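Local coordinates for 5' nucleotidase family protein (Staphylococcus aureus subsp. aureus, PDB 4Q7F) that belongs to the 5'-nucleotidase family and combines a calcineurin-like phosphoesterase domain, which binds manganese and magnesium ions, and a 5'-nucleotidase C-terminal domain, at residues A[38-43]-A[313-318]; A[55-60]-A[295-300]; A[118-123]-A[135-140]. One frame throughout, in Å; residues are numbered along the deposited sequence. Where two conformers were deposited one is given.

Interaction 1 of 3, residues A[38-43]-A[313-318]; sequences TSRNQY and LEDWLD
Arg40 reaches from its loop to the C-terminal end of helix 304-317 and sets its guanidinium between two carboxylates. Asp315 OD1 takes both terminal nitrogens on one oxygen: NH1 of Arg40 lies 2.7 Å from it, close to the line of the C-O bond, and NH2 of Arg40 comes in at 3.0 Å on its anti lone pair. The two flat groups are nearly coplanar, 22° apart. Arg40 NH2 also bonds Asp318 OD2 at 2.7 Å; here the nitrogen stands out of the carboxylate plane on the anti side, and the planes differ by 34°. Both acidic groups therefore sit at the guanidinium edge, while Glu314 CB lies against one face, 3.4 Å from Arg40 NH2. An extended side chain, with CG anti to the backbone N (chi1 -180°), gives Arg40 the length to cross to the helix.

The result is a salt-bridge network tying the long loop after strand 19-25, part of the calcineurin-like phosphoesterase domain, to helix 304-317. Asp315 and Asp318 are three residues apart in sequence.

Farther out, Glu314 is bent at chi2, which carries its carboxylate back beside the Arg40 backbone rather than to the guanidinium. A water bridges the two segments there, donating to Ser39 O at 2.8 Å and to Glu314 OE2 at 2.7 Å. The buried Glu314 carboxylate is paired with Arg378 through OE1 and Arg310 through OE2. Arg378 from helix 377-383 also holds Asp318 OD1, and Lys311 pairs with Asp315 OD2.

Interaction 2 of 3, residues A[55-60]-A[295-300]; sequences IEQDRR and IDDSTF
Gln57 leaves its helix with CG anti to the carbonyl carbon (chi1 -66°) and a straight chain beyond, which puts the amide within bonding distance of the Asp297 and Thr299 side chains; on the loop, Asp297 has swung CG between its own backbone N and carbonyl carbon (chi1 69°). The side chains of Gln57 and Asp297 face each other. Gln57 NE2 donates to Asp297 OD2 at 2.8 Å, meeting that oxygen nearly head-on, though the oxygen is tilted from the amide plane and the amide and carboxylate planes stand 55° apart. On the other corner of the amide, Gln57 OE1 lies 3.0 Å from Thr299 OG1, a hydroxyl that has Asp297 OD1 equally near.

Asp297 is itself held in place by its own loop. Its OD1 accepts from Thr299 N at 2.9 Å and from Phe300 N at 2.9 Å, forming an Asx turn and Asx motif over the type I turn 297-300, which leaves OD2 to face the helix. His53 NE2, one turn earlier on that helix, bonds the same OD2.

This is a surface contact, joining helix 48-59 to the loop between edge strand 284-293 and helix 304-317; Phe300 packs nearby on Leu49 and Leu50 of helix 48-59.

Interaction 3 of 3, residues A[118-123]-A[135-140]; sequences YLKDTL and IYENDS
Lys120 and Glu137 point at each other, one out from a helix and the other out from a strand, and meet in a salt bridge at their charged ends. Both chains are extended beyond CG. They leave the backbone differently: Lys120 CG is anti to its carbonyl carbon (chi1 -69°), whereas Glu137 has CG anti to the backbone N (chi1 -179°). CA of Lys120 is 11.4 Å from CA of Glu137, and the two extended side chains together reach across that gap between the backbones.

The ammonium is modelled nearer to one oxygen of the carboxylate. Lys120 NZ stands 2.4 Å from Glu137 OE2, a doubtful, very short value, while Glu137 OE1 is 3.4 Å from Lys120 NZ. The pairing of the charges is clear, but its exact length should carry little weight. Glu137 opens a type II' turn running to Ser140; Glu137 N donates to Ser140 O at 2.7 Å, and the return bond from Ser140 N to Glu137 O is weak.

Within the phosphoesterase domain this surface bridge links helix 116-125 with strand 135-137, which follows it in the chain. That strand is the central one of a small antiparallel sheet, between 140-141 and 179-181, and Glu137 also touches Leu179 of the latter.

How the interactions relate
Interactions 1 and 2 lie 25 Å apart between centres and are joined by the chain itself: helix 304-317 follows the 295-300 loop, and helix 48-59 follows the 38-43 loop. They also touch, with Tyr43 OH 3.3 Å from Phe300 CE2. Both join segments early in the chain to the part running from the loop after strand 284-293 through helix 304-317. Interaction 3 is remote, about 34 and 35 Å from the centres of interactions 1 and 2, and touches neither. In sequence the contacts are concentric: 118-123 with 135-140 falls within the span from 55-60 to 295-300, itself within 38-43 to 313-318. Only interaction 3 is local.

Interaction 1 of 3, residues A[38-43]-A[313-318]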
loop_
_atom_site.group_PDB
_atom_site.type_symbol
_atom_site.label_atom_id
_atom_site.label_comp_id
_atom_site.label_asym_id
_atom_site.label_seq_id
_atom_site.Cartn_x
_atom_site.Cartn_y
_atom_site.Cartn_z
ATOM N N THR A 38 -15.899 -6.417 4.971
ATOM C CA THR A 38 -15.923 -7.872 5.068
ATOM C C THR A 38 -17.379 -8.380 5.016
ATOM O O THR A 38 -17.637 -9.487 4.562
ATOM C CB THR A 38 -15.161 -8.390 6.299
ATOM O OG1 THR A 38 -15.610 -7.723 7.462
ATOM C CG2 THR A 38 -13.680 -8.111 6.151
ATOM N N SER A 39 -18.329 -7.547 5.434
ATOM C CA SER A 39 -19.758 -7.891 5.334
ATOM C C SER A 39 -20.552 -6.588 5.220
ATOM O O SER A 39 -20.100 -5.548 5.663
ATOM C CB SER A 39 -20.240 -8.768 6.511
ATOM O OG SER A 39 -20.170 -8.098 7.765
ATOM N N ARG A 40 -21.727 -6.671 4.607
ATOM C CA ARG A 40 -22.576 -5.508 4.341
ATOM C C ARG A 40 -22.858 -4.566 5.489
ATOM O O ARG A 40 -22.743 -3.347 5.327
ATOM C CB ARG A 40 -23.911 -5.974 3.764
ATOM C CG ARG A 40 -24.866 -4.835 3.449
ATOM C CD ARG A 40 -26.178 -5.319 2.869
ATOM N NE ARG A 40 -26.962 -4.160 2.468
ATOM C CZ ARG A 40 -27.050 -3.671 1.228
ATOM N NH1 ARG A 40 -27.781 -2.588 1.017
ATOM N NH2 ARG A 40 -26.435 -4.251 0.193
ATOM N N ASN A 41 -23.225 -5.118 6.646
ATOM C CA ASN A 41 -23.627 -4.306 7.803
ATOM C C ASN A 41 -22.482 -4.020 8.788
ATOM O O ASN A 41 -22.687 -3.402 9.838
ATOM C CB ASN A 41 -24.801 -5.007 8.497
ATOM C CG ASN A 41 -25.972 -5.273 7.543
ATOM O OD1 ASN A 41 -26.527 -4.352 6.954
ATOM N ND2 ASN A 41 -26.350 -6.534 7.406
ATOM N N GLN A 42 -21.279 -4.443 8.422
ATOM C CA GLN A 42 -20.081 -4.271 9.243
ATOM C C GLN A 42 -19.987 -2.812 9.663
ATOM O O GLN A 42 -20.305 -1.903 8.884
ATOM C CB GLN A 42 -18.833 -4.697 8.439
ATOM C CG GLN A 42 -17.759 -5.502 9.187
ATOM C CD GLN A 42 -16.642 -4.713 9.844
ATOM O OE1 GLN A 42 -16.133 -3.712 9.306
ATOM N NE2 GLN A 42 -16.185 -5.217 10.983
ATOM N N TYR A 43 -19.603 -2.601 10.920
ATOM C CA TYR A 43 -19.424 -1.270 11.481
ATOM C C TYR A 43 -18.251 -1.428 12.421
ATOM O O TYR A 43 -18.227 -2.369 13.207
ATOM C CB TYR A 43 -20.654 -0.813 12.249
ATOM C CG TYR A 43 -20.651 0.661 12.555
ATOM C CD1 TYR A 43 -19.779 1.202 13.500
ATOM C CD2 TYR A 43 -21.537 1.521 11.902
ATOM C CE1 TYR A 43 -19.782 2.570 13.766
ATOM C CE2 TYR A 43 -21.554 2.879 12.169
ATOM C CZ TYR A 43 -20.674 3.401 13.086
ATOM O OH TYR A 43 -20.718 4.753 13.343
ATOM N N LEU A 313 -23.052 1.459 -2.714
ATOM C CA LEU A 313 -21.799 0.745 -2.682
ATOM C C LEU A 313 -22.025 -0.698 -2.238
ATOM O O LEU A 313 -21.580 -1.632 -2.907
ATOM C CB LEU A 313 -20.820 1.461 -1.744
ATOM C CG LEU A 313 -19.500 0.734 -1.480
ATOM C CD1 LEU A 313 -18.806 0.347 -2.778
ATOM C CD2 LEU A 313 -18.609 1.635 -0.627
ATOM N N GLU A 314 -22.729 -0.889 -1.123
ATOM C CA GLU A 314 -23.002 -2.257 -0.636
ATOM C C GLU A 314 -23.817 -3.045 -1.664
ATOM O O GLU A 314 -23.563 -4.229 -1.912
ATOM C CB GLU A 314 -23.711 -2.223 0.719
ATOM C CG GLU A 314 -22.895 -1.581 1.847
ATOM C CD GLU A 314 -21.631 -2.325 2.209
ATOM O OE1 GLU A 314 -21.411 -3.510 1.771
ATOM O OE2 GLU A 314 -20.840 -1.715 2.974
ATOM N N ASP A 315 -24.808 -2.391 -2.271
ATOM C CA ASP A 315 -25.618 -3.063 -3.287
ATOM C C ASP A 315 -24.719 -3.611 -4.418
ATOM O O ASP A 315 -24.855 -4.757 -4.827
ATOM C CB ASP A 315 -26.697 -2.134 -3.835
ATOM C CG ASP A 315 -27.816 -1.854 -2.818
ATOM O OD1 ASP A 315 -27.852 -2.465 -1.716
ATOM O OD2 ASP A 315 -28.679 -1.017 -3.119
ATOM N N TRP A 316 -23.780 -2.789 -4.889
ATOM C CA TRP A 316 -22.859 -3.195 -5.937
ATOM C C TRP A 316 -21.990 -4.342 -5.456
ATOM O O TRP A 316 -21.785 -5.309 -6.178
ATOM C CB TRP A 316 -22.002 -2.001 -6.364
ATOM C CG TRP A 316 -21.095 -2.264 -7.482
ATOM C CD1 TRP A 316 -21.433 -2.384 -8.803
ATOM C CD2 TRP A 316 -19.665 -2.355 -7.421
ATOM N NE1 TRP A 316 -20.301 -2.570 -9.559
ATOM C CE2 TRP A 316 -19.205 -2.561 -8.737
ATOM C CE3 TRP A 316 -18.733 -2.286 -6.380
ATOM C CZ2 TRP A 316 -17.851 -2.711 -9.038
ATOM C CZ3 TRP A 316 -17.399 -2.427 -6.673
ATOM C CH2 TRP A 316 -16.960 -2.629 -7.990
ATOM N N LEU A 317 -21.503 -4.243 -4.217
ATOM C CA LEU A 317 -20.681 -5.295 -3.654
ATOM C C LEU A 317 -21.421 -6.624 -3.532
ATOM O O LEU A 317 -20.804 -7.686 -3.592
ATOM C CB LEU A 317 -20.114 -4.853 -2.307
ATOM C CG LEU A 317 -19.033 -3.779 -2.453
ATOM C CD1 LEU A 317 -18.625 -3.270 -1.092
ATOM C CD2 LEU A 317 -17.815 -4.327 -3.202
ATOM N N ASP A 318 -22.740 -6.572 -3.384
ATOM C CA ASP A 318 -23.542 -7.787 -3.274
ATOM C C ASP A 318 -23.896 -8.423 -4.606
ATOM O O ASP A 318 -24.473 -9.513 -4.629
ATOM C CB ASP A 318 -24.838 -7.500 -2.485
ATOM C CG ASP A 318 -24.582 -7.276 -1.005
ATOM O OD1 ASP A 318 -23.517 -7.725 -0.504
ATOM O OD2 ASP A 318 -25.445 -6.657 -0.339
HETATM O O HOH W 1 -19.237 -3.023 4.722
#

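Interaction 2 of 3, residues A[55-60]-A[295-300]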
loop_
_atom_site.group_PDB
_atom_site.type_symbol
_atom_site.label_atom_id
_atom_site.label_comp_id
_atom_site.label_asym_id
_atom_site.label_seq_id
_atom_site.Cartn_x
_atom_site.Cartn_y
_atom_site.Cartn_z
ATOM N N ILE A 55 -11.013 14.516 15.132
ATOM C CA ILE A 55 -10.181 15.692 14.981
ATOM C C ILE A 55 -11.017 16.940 15.309
ATOM O O ILE A 55 -10.618 17.789 16.127
ATOM C CB ILE A 55 -9.606 15.772 13.554
ATOM C CG1 ILE A 55 -8.611 14.629 13.331
ATOM C CG2 ILE A 55 -8.889 17.085 13.306
ATOM C CD1 ILE A 55 -8.155 14.506 11.909
ATOM N N GLU A 56 -12.177 17.014 14.681
ATOM C CA GLU A 56 -13.077 18.147 14.874
ATOM C C GLU A 56 -13.388 18.398 16.349
ATOM O O GLU A 56 -13.262 19.520 16.832
ATOM C CB GLU A 56 -14.347 17.955 14.037
ATOM C CG GLU A 56 -14.102 18.132 12.555
ATOM C CD GLU A 56 -13.566 19.515 12.220
ATOM O OE1 GLU A 56 -14.315 20.488 12.379
ATOM O OE2 GLU A 56 -12.407 19.624 11.766
ATOM N N GLN A 57 -13.783 17.359 17.082
ATOM C CA GLN A 57 -14.039 17.525 18.498
ATOM C C GLN A 57 -12.785 17.941 19.278
ATOM O O GLN A 57 -12.840 18.850 20.074
ATOM C CB GLN A 57 -14.646 16.257 19.112
ATOM C CG GLN A 57 -16.026 15.973 18.572
ATOM C CD GLN A 57 -16.719 14.823 19.248
ATOM O OE1 GLN A 57 -17.850 14.963 19.713
ATOM N NE2 GLN A 57 -16.053 13.679 19.315
ATOM N N ASP A 58 -11.663 17.278 19.037
ATOM C CA ASP A 58 -10.430 17.549 19.794
ATOM C C ASP A 58 -9.706 18.875 19.534
ATOM O O ASP A 58 -8.985 19.375 20.393
ATOM C CB ASP A 58 -9.400 16.470 19.446
ATOM C CG ASP A 58 -8.215 16.469 20.404
ATOM O OD1 ASP A 58 -8.395 15.982 21.526
ATOM O OD2 ASP A 58 -7.099 16.898 20.033
ATOM N N ARG A 59 -9.839 19.396 18.321
ATOM C CA ARG A 59 -9.071 20.557 17.904
ATOM C C ARG A 59 -9.538 21.867 18.528
ATOM O O ARG A 59 -8.756 22.820 18.612
ATOM C CB ARG A 59 -9.082 20.673 16.362
ATOM C CG ARG A 59 -10.424 21.089 15.791
ATOM C CD ARG A 59 -10.480 20.995 14.275
ATOM N NE ARG A 59 -9.415 21.750 13.610
ATOM C CZ ARG A 59 -9.382 22.017 12.307
ATOM N NH1 ARG A 59 -10.352 21.594 11.489
ATOM N NH2 ARG A 59 -8.362 22.721 11.818
ATOM N N ARG A 60 -10.790 21.895 18.976
ATOM C CA ARG A 60 -11.379 23.097 19.544
ATOM C C ARG A 60 -10.618 23.654 20.772
ATOM O O ARG A 60 -10.645 24.844 21.001
ATOM C CB ARG A 60 -12.851 22.832 19.869
ATOM C CG ARG A 60 -13.635 24.057 20.298
ATOM C CD ARG A 60 -15.063 23.684 20.679
ATOM N NE ARG A 60 -15.793 24.812 21.265
ATOM C CZ ARG A 60 -15.629 25.242 22.515
ATOM N NH1 ARG A 60 -16.344 26.274 22.962
ATOM N NH2 ARG A 60 -14.734 24.663 23.323
ATOM N N ILE A 295 -12.482 6.439 17.915
ATOM C CA ILE A 295 -13.535 5.720 18.616
ATOM C C ILE A 295 -14.913 6.228 18.245
ATOM O O ILE A 295 -15.070 7.341 17.767
ATOM C CB ILE A 295 -13.369 5.826 20.160
ATOM C CG1 ILE A 295 -13.450 7.295 20.620
ATOM C CG2 ILE A 295 -12.058 5.186 20.602
ATOM C CD1 ILE A 295 -13.198 7.500 22.093
ATOM N N ASP A 296 -15.908 5.378 18.443
ATOM C CA ASP A 296 -17.297 5.741 18.186
ATOM C C ASP A 296 -17.733 6.567 19.380
ATOM O O ASP A 296 -17.147 6.469 20.463
ATOM C CB ASP A 296 -18.139 4.464 18.072
ATOM C CG ASP A 296 -19.596 4.731 17.784
ATOM O OD1 ASP A 296 -19.911 5.610 16.969
ATOM O OD2 ASP A 296 -20.433 4.039 18.396
ATOM N N ASP A 297 -18.719 7.429 19.189
ATOM C CA ASP A 297 -19.259 8.191 20.298
ATOM C C ASP A 297 -20.699 8.503 19.945
ATOM O O ASP A 297 -21.128 8.298 18.812
ATOM C CB ASP A 297 -18.411 9.438 20.661
ATOM C CG ASP A 297 -18.450 10.521 19.598
ATOM O OD1 ASP A 297 -19.445 10.614 18.867
ATOM O OD2 ASP A 297 -17.495 11.308 19.518
ATOM N N SER A 298 -21.447 8.992 20.909
ATOM C CA SER A 298 -22.859 9.213 20.684
ATOM C C SER A 298 -23.203 10.452 19.877
ATOM O O SER A 298 -24.370 10.648 19.561
ATOM C CB SER A 298 -23.589 9.200 22.016
ATOM O OG SER A 298 -23.337 7.963 22.677
ATOM N N THR A 299 -22.217 11.277 19.519
ATOM C CA THR A 299 -22.517 12.481 18.722
ATOM C C THR A 299 -22.238 12.296 17.249
ATOM O O THR A 299 -22.635 13.115 16.444
ATOM C CB THR A 299 -21.713 13.708 19.166
ATOM O OG1 THR A 299 -20.324 13.468 18.957
ATOM C CG2 THR A 299 -21.976 14.037 20.618
ATOM N N PHE A 300 -21.529 11.228 16.901
ATOM C CA PHE A 300 -21.189 10.964 15.531
ATOM C C PHE A 300 -22.404 10.541 14.729
ATOM O O PHE A 300 -23.114 9.625 15.106
ATOM C CB PHE A 300 -20.135 9.852 15.473
ATOM C CG PHE A 300 -19.781 9.419 14.083
ATOM C CD1 PHE A 300 -19.101 10.286 13.222
ATOM C CD2 PHE A 300 -20.055 8.118 13.650
ATOM C CE1 PHE A 300 -18.744 9.881 11.951
ATOM C CE2 PHE A 300 -19.695 7.708 12.382
ATOM C CZ PHE A 300 -19.042 8.595 11.526
#

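Interaction 3 of 3, residues A[118-123]-A[135-140]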
loop_
_atom_site.group_PDB
_atom_site.type_symbol
_atom_site.label_atom_id
_atom_site.label_comp_id
_atom_site.label_asym_id
_atom_site.label_seq_id
_atom_site.Cartn_x
_atom_site.Cartn_y
_atom_site.Cartn_z
ATOM N N TYR A 118 -5.921 10.597 -14.192
ATOM C CA TYR A 118 -6.857 10.422 -13.095
ATOM C C TYR A 118 -6.327 11.194 -11.868
ATOM O O TYR A 118 -7.058 11.949 -11.253
ATOM C CB TYR A 118 -7.037 8.947 -12.797
ATOM C CG TYR A 118 -8.090 8.630 -11.763
ATOM C CD1 TYR A 118 -9.442 8.562 -12.107
ATOM C CD2 TYR A 118 -7.733 8.350 -10.456
ATOM C CE1 TYR A 118 -10.397 8.247 -11.157
ATOM C CE2 TYR A 118 -8.669 8.021 -9.518
ATOM C CZ TYR A 118 -9.998 7.979 -9.864
ATOM O OH TYR A 118 -10.914 7.655 -8.893
ATOM N N LEU A 119 -5.029 11.059 -11.582
ATOM C CA LEU A 119 -4.409 11.772 -10.459
ATOM C C LEU A 119 -4.470 13.292 -10.646
ATOM O O LEU A 119 -4.918 14.020 -9.747
ATOM C CB LEU A 119 -2.963 11.333 -10.269
ATOM C CG LEU A 119 -2.199 12.041 -9.146
ATOM C CD1 LEU A 119 -2.936 11.917 -7.812
ATOM C CD2 LEU A 119 -0.783 11.508 -9.030
ATOM N N LYS A 120 -4.037 13.768 -11.816
ATOM C CA LYS A 120 -4.040 15.201 -12.093
ATOM C C LYS A 120 -5.440 15.792 -11.933
ATOM O O LYS A 120 -5.598 16.860 -11.323
ATOM C CB LYS A 120 -3.480 15.512 -13.484
ATOM C CG LYS A 120 -1.982 15.248 -13.654
ATOM C CD LYS A 120 -1.509 15.767 -15.001
ATOM C CE LYS A 120 -0.016 15.583 -15.201
ATOM N NZ LYS A 120 0.416 15.992 -16.575
ATOM N N ASP A 121 -6.448 15.122 -12.499
ATOM C CA ASP A 121 -7.848 15.562 -12.362
ATOM C C ASP A 121 -8.257 15.643 -10.871
ATOM O O ASP A 121 -8.970 16.561 -10.443
ATOM C CB ASP A 121 -8.776 14.593 -13.085
ATOM C CG ASP A 121 -10.225 14.956 -12.927
ATOM O OD1 ASP A 121 -10.628 16.015 -13.447
ATOM O OD2 ASP A 121 -10.976 14.173 -12.277
ATOM N N THR A 122 -7.826 14.651 -10.098
ATOM C CA THR A 122 -8.094 14.603 -8.670
ATOM C C THR A 122 -7.486 15.832 -7.965
ATOM O O THR A 122 -8.198 16.584 -7.234
ATOM C CB THR A 122 -7.570 13.271 -8.071
ATOM O OG1 THR A 122 -8.345 12.188 -8.598
ATOM C CG2 THR A 122 -7.678 13.244 -6.574
ATOM N N LEU A 123 -6.211 16.110 -8.235
ATOM C CA LEU A 123 -5.565 17.243 -7.584
ATOM C C LEU A 123 -6.255 18.568 -7.860
ATOM O O LEU A 123 -6.310 19.424 -6.980
ATOM C CB LEU A 123 -4.085 17.351 -7.946
ATOM C CG LEU A 123 -3.238 16.109 -7.606
ATOM C CD1 LEU A 123 -1.761 16.350 -7.890
ATOM C CD2 LEU A 123 -3.440 15.709 -6.173
ATOM N N ILE A 135 9.070 14.698 -6.814
ATOM C CA ILE A 135 8.592 13.981 -7.993
ATOM C C ILE A 135 8.425 15.024 -9.066
ATOM O O ILE A 135 7.602 15.956 -8.933
ATOM C CB ILE A 135 7.257 13.251 -7.777
ATOM C CG1 ILE A 135 7.426 12.137 -6.752
ATOM C CG2 ILE A 135 6.753 12.672 -9.093
ATOM C CD1 ILE A 135 6.178 11.311 -6.503
ATOM N N TYR A 136 9.222 14.902 -10.118
ATOM C CA TYR A 136 9.182 15.853 -11.222
ATOM C C TYR A 136 8.485 15.303 -12.447
ATOM O O TYR A 136 8.586 14.096 -12.769
ATOM C CB TYR A 136 10.605 16.268 -11.611
ATOM C CG TYR A 136 11.226 17.349 -10.753
ATOM C CD1 TYR A 136 11.416 17.178 -9.384
ATOM C CD2 TYR A 136 11.684 18.529 -11.332
ATOM C CE1 TYR A 136 12.002 18.178 -8.609
ATOM C CE2 TYR A 136 12.286 19.517 -10.573
ATOM C CZ TYR A 136 12.443 19.341 -9.216
ATOM O OH TYR A 136 13.044 20.349 -8.480
ATOM N N GLU A 137 7.775 16.190 -13.124
ATOM C CA GLU A 137 7.150 15.876 -14.390
ATOM C C GLU A 137 7.879 16.797 -15.374
ATOM O O GLU A 137 7.743 18.024 -15.314
ATOM C CB GLU A 137 5.671 16.171 -14.358
ATOM C CG GLU A 137 4.976 15.831 -15.660
ATOM C CD GLU A 137 3.540 16.302 -15.696
ATOM O OE1 GLU A 137 3.209 17.335 -15.081
ATOM O OE2 GLU A 137 2.745 15.661 -16.387
ATOM N N ASN A 138 8.661 16.203 -16.266
ATOM C CA ASN A 138 9.488 16.959 -17.187
ATOM C C ASN A 138 10.499 17.778 -16.358
ATOM O O ASN A 138 11.227 17.192 -15.543
ATOM C CB ASN A 138 8.648 17.785 -18.184
ATOM C CG ASN A 138 7.821 16.906 -19.115
ATOM O OD1 ASN A 138 8.181 15.758 -19.404
ATOM N ND2 ASN A 138 6.716 17.447 -19.604
ATOM N N ASP A 139 10.516 19.097 -16.506
ATOM C CA ASP A 139 11.505 19.905 -15.799
ATOM C C ASP A 139 10.954 20.743 -14.636
ATOM O O ASP A 139 11.471 21.811 -14.333
ATOM C CB ASP A 139 12.268 20.772 -16.821
ATOM C CG ASP A 139 12.990 19.930 -17.872
ATOM O OD1 ASP A 139 13.313 18.754 -17.594
ATOM O OD2 ASP A 139 13.246 20.446 -18.976
ATOM N N SER A 140 9.911 20.245 -13.979
ATOM C CA SER A 140 9.354 20.910 -12.803
ATOM C C SER A 140 8.593 19.872 -11.965
ATOM O O SER A 140 8.432 18.727 -12.390
ATOM C CB SER A 140 8.445 22.082 -13.193
ATOM O OG SER A 140 7.256 21.622 -13.807
#